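Local coordinates for protein alkylhalidase CmlS (Streptomyces venezuelae, PDB 3I3L) that is a flavin-dependent halogenase of chloramphenicol biosynthesis that carries FAD in a covalent flavin-aspartate linkage, at residues Phe212-Pro217 and Asp281-Ala286; Val304-Arg309 and Trp358-Tyr363. All coordinates share one frame; numbering follows the deposited sequence.

Interaction 1 (Phe212-Pro217 and Asp281-Ala286); sequences FKLKDP and DILGGA
Ile282, in the last turn of the helix 277-283, opens the contact by meeting Leu214 with both its side chain and its carbonyl. The carbonyl is the closer of the two, its O lying 3.7 Å from Leu214 CD2, while Ile282 CG1 approaches the same methyl more loosely. Leu283 follows, and its side chain crosses that of Leu214 at about a right angle, Leu283 CD1 standing 4.0 Å from Leu214 CD2. Both methyls of Leu283 also meet Phe212, CD1 lying 4.2 Å from Phe212 CG and CD2 over one face of the ring near the rim. Leu283 O adds a contact with the other methyl of Leu214, CD1. Leu214 can span both helix residues because its CG is anti to the backbone N (chi1 173°), which points the two methyls at the carbonyls of Ile282 and Leu283. Gly284 and Gly285, both with positive phi, then form the middle of a type I' beta turn from Leu283 to Ala286 that reverses the chain. Ala286 comes out of the turn with its CB directed at the other segment, 3.3 Å from Lys213 O and 4.0 Å from Leu214 CB. Its own carbonyl O lies at the edge of the Phe212 ring, near the ring plane. Beyond the two segments, Tyr269 and Leu273 of helix 265-273 also touch Phe212, and backbone hydrogen bonding between Lys213 and Glu287 begins just after the turn, where strand 287-302 runs antiparallel to 203-213. No hydrogen bond links 212-217 to 281-286. Cohesion here therefore rests on aliphatic and aromatic carbon, with methyls set against carbonyl oxygens; apolar packing fits the turn and helix end to the end of strand 203-213, with Phe212 and Leu283 as its buried part.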
ATOM      1  N   PHE A 212      14.517 -20.313   7.535  1.00 38.76           N
ATOM      2  CA  PHE A 212      14.957 -21.611   7.086  1.00 41.52           C
ATOM      3  C   PHE A 212      16.073 -21.471   6.070  1.00 43.43           C
ATOM      4  O   PHE A 212      16.076 -20.537   5.281  1.00 43.33           O
ATOM      5  CB  PHE A 212      13.810 -22.424   6.479  1.00 40.11           C
ATOM      6  CG  PHE A 212      12.786 -22.877   7.492  1.00 41.76           C
ATOM      7  CD1 PHE A 212      12.883 -24.138   8.085  1.00 42.52           C
ATOM      8  CD2 PHE A 212      11.705 -22.047   7.846  1.00 37.96           C
ATOM      9  CE1 PHE A 212      11.915 -24.580   9.052  1.00 43.39           C
ATOM     10  CE2 PHE A 212      10.754 -22.475   8.809  1.00 40.13           C
ATOM     11  CZ  PHE A 212      10.860 -23.744   9.403  1.00 39.99           C
ATOM     12  N   LYS A 213      16.998 -22.432   6.084  1.00 46.43           N
ATOM     13  CA  LYS A 213      18.008 -22.583   5.041  1.00 48.47           C
ATOM     14  C   LYS A 213      17.404 -23.448   3.948  1.00 49.40           C
ATOM     15  O   LYS A 213      17.096 -24.617   4.165  1.00 48.78           O
ATOM     16  CB  LYS A 213      19.275 -23.215   5.619  1.00 49.89           C
ATOM     17  CG  LYS A 213      20.358 -23.605   4.579  1.00 53.81           C
ATOM     18  CD  LYS A 213      21.754 -23.079   4.997  1.00 58.01           C
ATOM     19  CE  LYS A 213      22.323 -23.819   6.189  1.00 61.71           C
ATOM     20  NZ  LYS A 213      23.019 -25.082   5.767  1.00 62.34           N
ATOM     21  N   LEU A 214      17.206 -22.840   2.783  1.00 50.90           N
ATOM     22  CA  LEU A 214      16.486 -23.462   1.690  1.00 52.51           C
ATOM     23  C   LEU A 214      16.787 -22.620   0.481  1.00 53.71           C
ATOM     24  O   LEU A 214      16.818 -21.395   0.576  1.00 55.09           O
ATOM     25  CB  LEU A 214      14.965 -23.427   1.959  1.00 52.72           C
ATOM     26  CG  LEU A 214      14.055 -23.894   0.805  1.00 52.92           C
ATOM     27  CD1 LEU A 214      14.182 -25.404   0.545  1.00 51.11           C
ATOM     28  CD2 LEU A 214      12.610 -23.510   1.058  1.00 50.18           C
ATOM     29  N   LYS A 215      17.009 -23.257  -0.654  1.00 54.98           N
ATOM     30  CA  LYS A 215      17.300 -22.543  -1.881  1.00 55.87           C
ATOM     31  C   LYS A 215      16.001 -22.428  -2.689  1.00 55.36           C
ATOM     32  O   LYS A 215      15.230 -23.396  -2.769  1.00 55.41           O
ATOM     33  CB  LYS A 215      18.375 -23.299  -2.683  1.00 57.04           C
ATOM     34  CG  LYS A 215      18.857 -22.595  -3.975  1.00 59.23           C
ATOM     35  CD  LYS A 215      20.298 -22.048  -3.837  1.00 63.01           C
ATOM     36  CE  LYS A 215      21.361 -23.166  -3.917  1.00 63.70           C
ATOM     37  NZ  LYS A 215      22.759 -22.646  -3.801  1.00 61.88           N
ATOM     38  N   ASP A 216      15.742 -21.257  -3.270  1.00 53.85           N
ATOM     39  CA  ASP A 216      14.552 -21.105  -4.085  1.00 52.42           C
ATOM     40  C   ASP A 216      14.459 -22.334  -4.990  1.00 52.34           C
ATOM     41  O   ASP A 216      15.380 -22.602  -5.746  1.00 54.07           O
ATOM     42  CB  ASP A 216      14.627 -19.812  -4.891  1.00 51.29           C
ATOM     43  CG  ASP A 216      13.337 -19.510  -5.671  1.00 49.17           C
ATOM     44  OD1 ASP A 216      12.531 -20.415  -5.951  1.00 47.49           O
ATOM     45  OD2 ASP A 216      13.144 -18.335  -6.034  1.00 51.08           O
ATOM     46  N   PRO A 217      13.362 -23.089  -4.908  1.00 52.00           N
ATOM     47  CA  PRO A 217      13.181 -24.315  -5.699  1.00 52.16           C
ATOM     48  C   PRO A 217      12.739 -24.057  -7.135  1.00 52.28           C
ATOM     49  O   PRO A 217      12.461 -25.009  -7.888  1.00 51.66           O
ATOM     50  CB  PRO A 217      12.023 -25.015  -4.983  1.00 52.17           C
ATOM     51  CG  PRO A 217      11.211 -23.884  -4.428  1.00 52.29           C
ATOM     52  CD  PRO A 217      12.236 -22.865  -3.984  1.00 52.16           C
ATOM     53  N   ASP A 281       5.352 -28.962   1.767  1.00 45.21           N
ATOM     54  CA  ASP A 281       5.752 -29.361   0.438  1.00 47.54           C
ATOM     55  C   ASP A 281       7.017 -28.561   0.036  1.00 48.26           C
ATOM     56  O   ASP A 281       8.082 -29.176  -0.147  1.00 48.40           O
ATOM     57  CB  ASP A 281       4.606 -29.074  -0.518  1.00 49.17           C
ATOM     58  CG  ASP A 281       4.796 -29.664  -1.883  1.00 55.12           C
ATOM     59  OD1 ASP A 281       5.933 -30.118  -2.235  1.00 59.19           O
ATOM     60  OD2 ASP A 281       3.761 -29.658  -2.623  1.00 59.48           O
ATOM     61  N   ILE A 282       6.945 -27.215  -0.055  1.00 47.34           N
ATOM     62  CA  ILE A 282       8.122 -26.466  -0.554  1.00 45.89           C
ATOM     63  C   ILE A 282       9.306 -26.403   0.409  1.00 46.74           C
ATOM     64  O   ILE A 282      10.459 -26.268  -0.007  1.00 45.76           O
ATOM     65  CB  ILE A 282       7.806 -25.076  -1.196  1.00 46.65           C
ATOM     66  CG1 ILE A 282       8.478 -23.940  -0.445  1.00 44.91           C
ATOM     67  CG2 ILE A 282       6.327 -24.840  -1.487  1.00 43.50           C
ATOM     68  CD1 ILE A 282       8.023 -23.795   0.970  1.00 51.66           C
ATOM     69  N   LEU A 283       9.017 -26.532   1.698  1.00 47.42           N
ATOM     70  CA  LEU A 283      10.031 -26.512   2.714  1.00 49.10           C
ATOM     71  C   LEU A 283      10.870 -27.811   2.647  1.00 51.59           C
ATOM     72  O   LEU A 283      12.073 -27.778   2.397  1.00 51.69           O
ATOM     73  CB  LEU A 283       9.340 -26.358   4.069  1.00 48.24           C
ATOM     74  CG  LEU A 283       9.786 -25.208   4.981  1.00 47.93           C
ATOM     75  CD1 LEU A 283      10.330 -24.054   4.243  1.00 38.94           C
ATOM     76  CD2 LEU A 283       8.661 -24.748   5.882  1.00 42.25           C
ATOM     77  N   GLY A 284      10.223 -28.952   2.877  1.00 54.42           N
ATOM     78  CA  GLY A 284      10.864 -30.246   2.680  1.00 56.95           C
ATOM     79  C   GLY A 284      12.186 -30.460   3.402  1.00 58.38           C
ATOM     80  O   GLY A 284      13.276 -30.529   2.783  1.00 58.88           O
ATOM     81  N   GLY A 285      12.093 -30.571   4.723  1.00 59.10           N
ATOM     82  CA  GLY A 285      13.247 -30.974   5.535  1.00 58.90           C
ATOM     83  C   GLY A 285      14.319 -29.909   5.720  1.00 58.64           C
ATOM     84  O   GLY A 285      15.282 -30.140   6.486  1.00 59.18           O
ATOM     85  N   ALA A 286      14.156 -28.759   5.036  1.00 56.93           N
ATOM     86  CA  ALA A 286      15.024 -27.596   5.206  1.00 54.68           C
ATOM     87  C   ALA A 286      15.259 -27.370   6.681  1.00 53.25           C
ATOM     88  O   ALA A 286      14.438 -27.763   7.498  1.00 52.28           O
ATOM     89  CB  ALA A 286      14.374 -26.367   4.589  1.00 54.95           C
TER

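Interaction 2 (Val304-Arg309 and Trp358-Tyr363); sequences VFSADR and WYNRTY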
ATOM      1  N   VAL A 304      -7.208  10.984  12.976  1.00 28.59           N
ATOM      2  CA  VAL A 304      -6.435  12.157  12.506  1.00 28.09           C
ATOM      3  C   VAL A 304      -5.061  11.728  11.965  1.00 24.36           C
ATOM      4  O   VAL A 304      -4.231  11.260  12.706  1.00 25.17           O
ATOM      5  CB  VAL A 304      -6.271  13.240  13.653  1.00 29.68           C
ATOM      6  CG1 VAL A 304      -5.674  14.584  13.128  1.00 30.56           C
ATOM      7  CG2 VAL A 304      -7.659  13.577  14.312  1.00 31.55           C
ATOM      8  N   PHE A 305      -4.828  11.891  10.666  1.00 21.10           N
ATOM      9  CA  PHE A 305      -3.511  11.511  10.109  1.00 21.66           C
ATOM     10  C   PHE A 305      -2.531  12.696  10.268  1.00 21.27           C
ATOM     11  O   PHE A 305      -1.336  12.487  10.320  1.00 23.51           O
ATOM     12  CB  PHE A 305      -3.635  11.122   8.629  1.00 18.10           C
ATOM     13  CG  PHE A 305      -4.370   9.826   8.401  1.00 22.42           C
ATOM     14  CD1 PHE A 305      -3.670   8.638   8.322  1.00 21.78           C
ATOM     15  CD2 PHE A 305      -5.750   9.780   8.319  1.00 19.58           C
ATOM     16  CE1 PHE A 305      -4.363   7.432   8.082  1.00 23.74           C
ATOM     17  CE2 PHE A 305      -6.407   8.572   8.118  1.00 18.79           C
ATOM     18  CZ  PHE A 305      -5.741   7.437   8.005  1.00 20.97           C
ATOM     19  N   SER A 306      -3.042  13.896  10.382  1.00 20.30           N
ATOM     20  CA  SER A 306      -2.186  15.065  10.638  1.00 21.45           C
ATOM     21  C   SER A 306      -3.131  16.259  10.954  1.00 22.11           C
ATOM     22  O   SER A 306      -4.270  16.302  10.518  1.00 22.88           O
ATOM     23  CB  SER A 306      -1.376  15.391   9.366  1.00 21.01           C
ATOM     24  OG  SER A 306      -2.237  15.943   8.344  1.00 19.40           O
ATOM     25  N   ALA A 307      -2.610  17.223  11.692  1.00 21.99           N
ATOM     26  CA  ALA A 307      -3.303  18.459  12.008  1.00 22.89           C
ATOM     27  C   ALA A 307      -2.234  19.431  12.531  1.00 23.90           C
ATOM     28  O   ALA A 307      -1.193  18.996  12.988  1.00 23.21           O
ATOM     29  CB  ALA A 307      -4.344  18.232  13.125  1.00 22.76           C
ATOM     30  N   ASP A 308      -2.521  20.712  12.494  1.00 26.51           N
ATOM     31  CA  ASP A 308      -1.673  21.702  13.158  1.00 27.94           C
ATOM     32  C   ASP A 308      -0.176  21.569  12.770  1.00 26.31           C
ATOM     33  O   ASP A 308       0.195  21.730  11.612  1.00 24.35           O
ATOM     34  CB  ASP A 308      -1.885  21.554  14.668  1.00 28.66           C
ATOM     35  CG  ASP A 308      -3.351  21.774  15.086  1.00 31.05           C
ATOM     36  OD1 ASP A 308      -4.038  22.616  14.472  1.00 31.81           O
ATOM     37  OD2 ASP A 308      -3.803  21.103  16.054  1.00 34.08           O
ATOM     38  N   ARG A 309       0.669  21.213  13.737  1.00 23.23           N
ATOM     39  CA  ARG A 309       2.084  21.075  13.413  1.00 24.62           C
ATOM     40  C   ARG A 309       2.635  19.644  13.382  1.00 24.22           C
ATOM     41  O   ARG A 309       3.848  19.458  13.492  1.00 25.23           O
ATOM     42  CB  ARG A 309       2.931  21.942  14.369  1.00 23.92           C
ATOM     43  CG  ARG A 309       2.678  23.418  14.198  1.00 26.12           C
ATOM     44  CD  ARG A 309       3.431  24.320  15.270  1.00 29.32           C
ATOM     45  NE  ARG A 309       3.117  25.749  15.015  1.00 30.81           N
ATOM     46  CZ  ARG A 309       3.743  26.501  14.092  1.00 29.90           C
ATOM     47  NH1 ARG A 309       4.707  25.985  13.353  1.00 26.28           N
ATOM     48  NH2 ARG A 309       3.368  27.757  13.870  1.00 26.46           N
ATOM     49  N   TRP A 358      -5.919  17.517   2.515  1.00 24.48           N
ATOM     50  CA  TRP A 358      -5.417  16.671   1.470  1.00 23.90           C
ATOM     51  C   TRP A 358      -4.608  15.460   2.043  1.00 24.18           C
ATOM     52  O   TRP A 358      -4.750  14.330   1.578  1.00 25.41           O
ATOM     53  CB  TRP A 358      -4.618  17.465   0.418  1.00 22.34           C
ATOM     54  CG  TRP A 358      -3.827  16.553  -0.493  1.00 23.48           C
ATOM     55  CD1 TRP A 358      -4.265  15.969  -1.649  1.00 23.31           C
ATOM     56  CD2 TRP A 358      -2.458  16.115  -0.319  1.00 22.62           C
ATOM     57  NE1 TRP A 358      -3.267  15.230  -2.214  1.00 24.21           N
ATOM     58  CE2 TRP A 358      -2.161  15.257  -1.401  1.00 24.21           C
ATOM     59  CE3 TRP A 358      -1.472  16.365   0.632  1.00 21.14           C
ATOM     60  CZ2 TRP A 358      -0.917  14.644  -1.549  1.00 23.61           C
ATOM     61  CZ3 TRP A 358      -0.244  15.746   0.494  1.00 20.96           C
ATOM     62  CH2 TRP A 358       0.033  14.923  -0.591  1.00 23.30           C
ATOM     63  N   TYR A 359      -3.735  15.703   3.013  1.00 22.22           N
ATOM     64  CA  TYR A 359      -2.949  14.596   3.582  1.00 21.56           C
ATOM     65  C   TYR A 359      -3.900  13.547   4.238  1.00 21.13           C
ATOM     66  O   TYR A 359      -3.708  12.370   4.058  1.00 18.38           O
ATOM     67  CB  TYR A 359      -1.924  15.131   4.607  1.00 20.58           C
ATOM     68  CG  TYR A 359      -0.972  14.056   5.134  1.00 20.11           C
ATOM     69  CD1 TYR A 359       0.148  13.644   4.389  1.00 18.34           C
ATOM     70  CD2 TYR A 359      -1.241  13.412   6.331  1.00 18.93           C
ATOM     71  CE1 TYR A 359       0.994  12.603   4.868  1.00 17.11           C
ATOM     72  CE2 TYR A 359      -0.416  12.428   6.834  1.00 15.46           C
ATOM     73  CZ  TYR A 359       0.705  12.028   6.104  1.00 19.90           C
ATOM     74  OH  TYR A 359       1.511  11.017   6.615  1.00 16.95           O
ATOM     75  N   ASN A 360      -4.935  14.020   4.964  1.00 20.69           N
ATOM     76  CA  ASN A 360      -5.866  13.116   5.647  1.00 24.32           C
ATOM     77  C   ASN A 360      -6.717  12.302   4.666  1.00 25.47           C
ATOM     78  O   ASN A 360      -6.821  11.077   4.787  1.00 25.82           O
ATOM     79  CB  ASN A 360      -6.819  13.888   6.594  1.00 24.42           C
ATOM     80  CG  ASN A 360      -6.164  14.265   7.887  1.00 25.30           C
ATOM     81  OD1 ASN A 360      -6.306  13.540   8.874  1.00 26.64           O
ATOM     82  ND2 ASN A 360      -5.431  15.414   7.901  1.00 21.69           N
ATOM     83  N   ARG A 361      -7.291  12.985   3.679  1.00 26.58           N
ATOM     84  CA  ARG A 361      -8.104  12.315   2.662  1.00 28.66           C
ATOM     85  C   ARG A 361      -7.303  11.263   1.911  1.00 28.69           C
ATOM     86  O   ARG A 361      -7.754  10.132   1.727  1.00 30.76           O
ATOM     87  CB  ARG A 361      -8.637  13.329   1.678  1.00 28.78           C
ATOM     88  CG  ARG A 361      -9.295  12.708   0.485  1.00 38.63           C
ATOM     89  CD  ARG A 361      -9.795  13.829  -0.463  1.00 48.76           C
ATOM     90  NE  ARG A 361     -10.806  13.305  -1.375  1.00 54.60           N
ATOM     91  CZ  ARG A 361     -10.641  13.168  -2.684  1.00 57.40           C
ATOM     92  NH1 ARG A 361      -9.475  13.501  -3.223  1.00 59.45           N
ATOM     93  NH2 ARG A 361     -11.647  12.695  -3.445  1.00 56.36           N
ATOM     94  N   THR A 362      -6.106  11.621   1.508  1.00 26.41           N
ATOM     95  CA  THR A 362      -5.310  10.757   0.678  1.00 28.59           C
ATOM     96  C   THR A 362      -4.922   9.511   1.435  1.00 27.09           C
ATOM     97  O   THR A 362      -4.980   8.407   0.878  1.00 27.16           O
ATOM     98  CB  THR A 362      -4.037  11.519   0.103  1.00 30.17           C
ATOM     99  OG1 THR A 362      -4.479  12.399  -0.943  1.00 37.72           O
ATOM    100  CG2 THR A 362      -3.106  10.591  -0.555  1.00 31.71           C
ATOM    101  N   TYR A 363      -4.492   9.655   2.685  1.00 24.58           N
ATOM    102  CA  TYR A 363      -4.074   8.461   3.477  1.00 24.41           C
ATOM    103  C   TYR A 363      -5.279   7.587   3.793  1.00 24.35           C
ATOM    104  O   TYR A 363      -5.184   6.359   3.773  1.00 24.11           O
ATOM    105  CB  TYR A 363      -3.383   8.865   4.798  1.00 22.26           C
ATOM    106  CG  TYR A 363      -2.196   8.005   5.198  1.00 21.58           C
ATOM    107  CD1 TYR A 363      -1.179   8.520   6.014  1.00 20.22           C
ATOM    108  CD2 TYR A 363      -2.122   6.683   4.814  1.00 20.30           C
ATOM    109  CE1 TYR A 363      -0.096   7.707   6.436  1.00 16.77           C
ATOM    110  CE2 TYR A 363      -1.097   5.868   5.230  1.00 20.27           C
ATOM    111  CZ  TYR A 363      -0.092   6.375   6.042  1.00 23.80           C
ATOM    112  OH  TYR A 363       0.957   5.539   6.372  1.00 21.15           O
TER
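The Phe305 ring takes Tyr363 CB over one face, 3.5 Å above its plane and offset toward the rim, and receives Asn360 OD1 at its edge, in plane. Tyr363 in turn has Phe305 CE1 over a face of its own ring. The two planes are only 29° apart, yet the rings are displaced with little overlap, centroids 4.9 Å apart, and the main contact is the CH-pi approach of Tyr363 CB. Between the rings the nearest atoms are Phe305 CD1 and Tyr363 CD1, at 3.4 Å. At the edge of the Tyr359 ring, near its plane, lies Phe305 O, and Ser306 OG approaches CD2 of that ring obliquely. The amide of Asn360 is steeply inclined to the Phe305 ring and clamps the neighbouring backbone. Its OD1 accepts from Phe305 N at 2.8 Å, with the donor tilted well off the carbonyl plane. Its ND2 donates to Ser306 O at 3.0 Å, an almost straight bond (173°) lying in the amide plane. One bond at the oxygen and one at the nitrogen fix the rotation of the amide; ND2 also donates to His356 O, one turn earlier in the helix. With CG anti to the carbonyl carbon (chi1 -78°), Asn360 brings this amide across to the segment 304-309. Ser306 OG is hydrogen-bonded to His356 ND1, and Tyr359 OH to Leu312 O. Tyr363 rests on Ala317 and Cys318, its side chain about 7 Å from the bound FAD. The long helix 352-382 is thus sewn to the short strand 306-307, which is antiparallel to 310-312 at the margin of the parallel-stranded sheet, in the Rossmann-type FAD-binding fold of flavin-dependent halogenases.

How the interactions relate
From the N terminus, the chain runs through the strand 203-213 into 212-217, and interaction 1 closes when 281-286 returns to it after 63 intervening residues of strands and helices. The chain then enters the long strand 287-302 and reaches 304-309, where a second loop opens; it passes through the helix 327-347 and closes at 358-363 in interaction 2. The loops are in series, neither nested nor crossed. The centres of interactions 1 and 2 are about 44 Å apart, on opposite sides of the chain's centre. Interaction 1 ties a helix end to the large mixed sheet that holds the strand 203-213, whereas interaction 2 joins the helix 352-382 to the edge of the nucleotide-binding sheet.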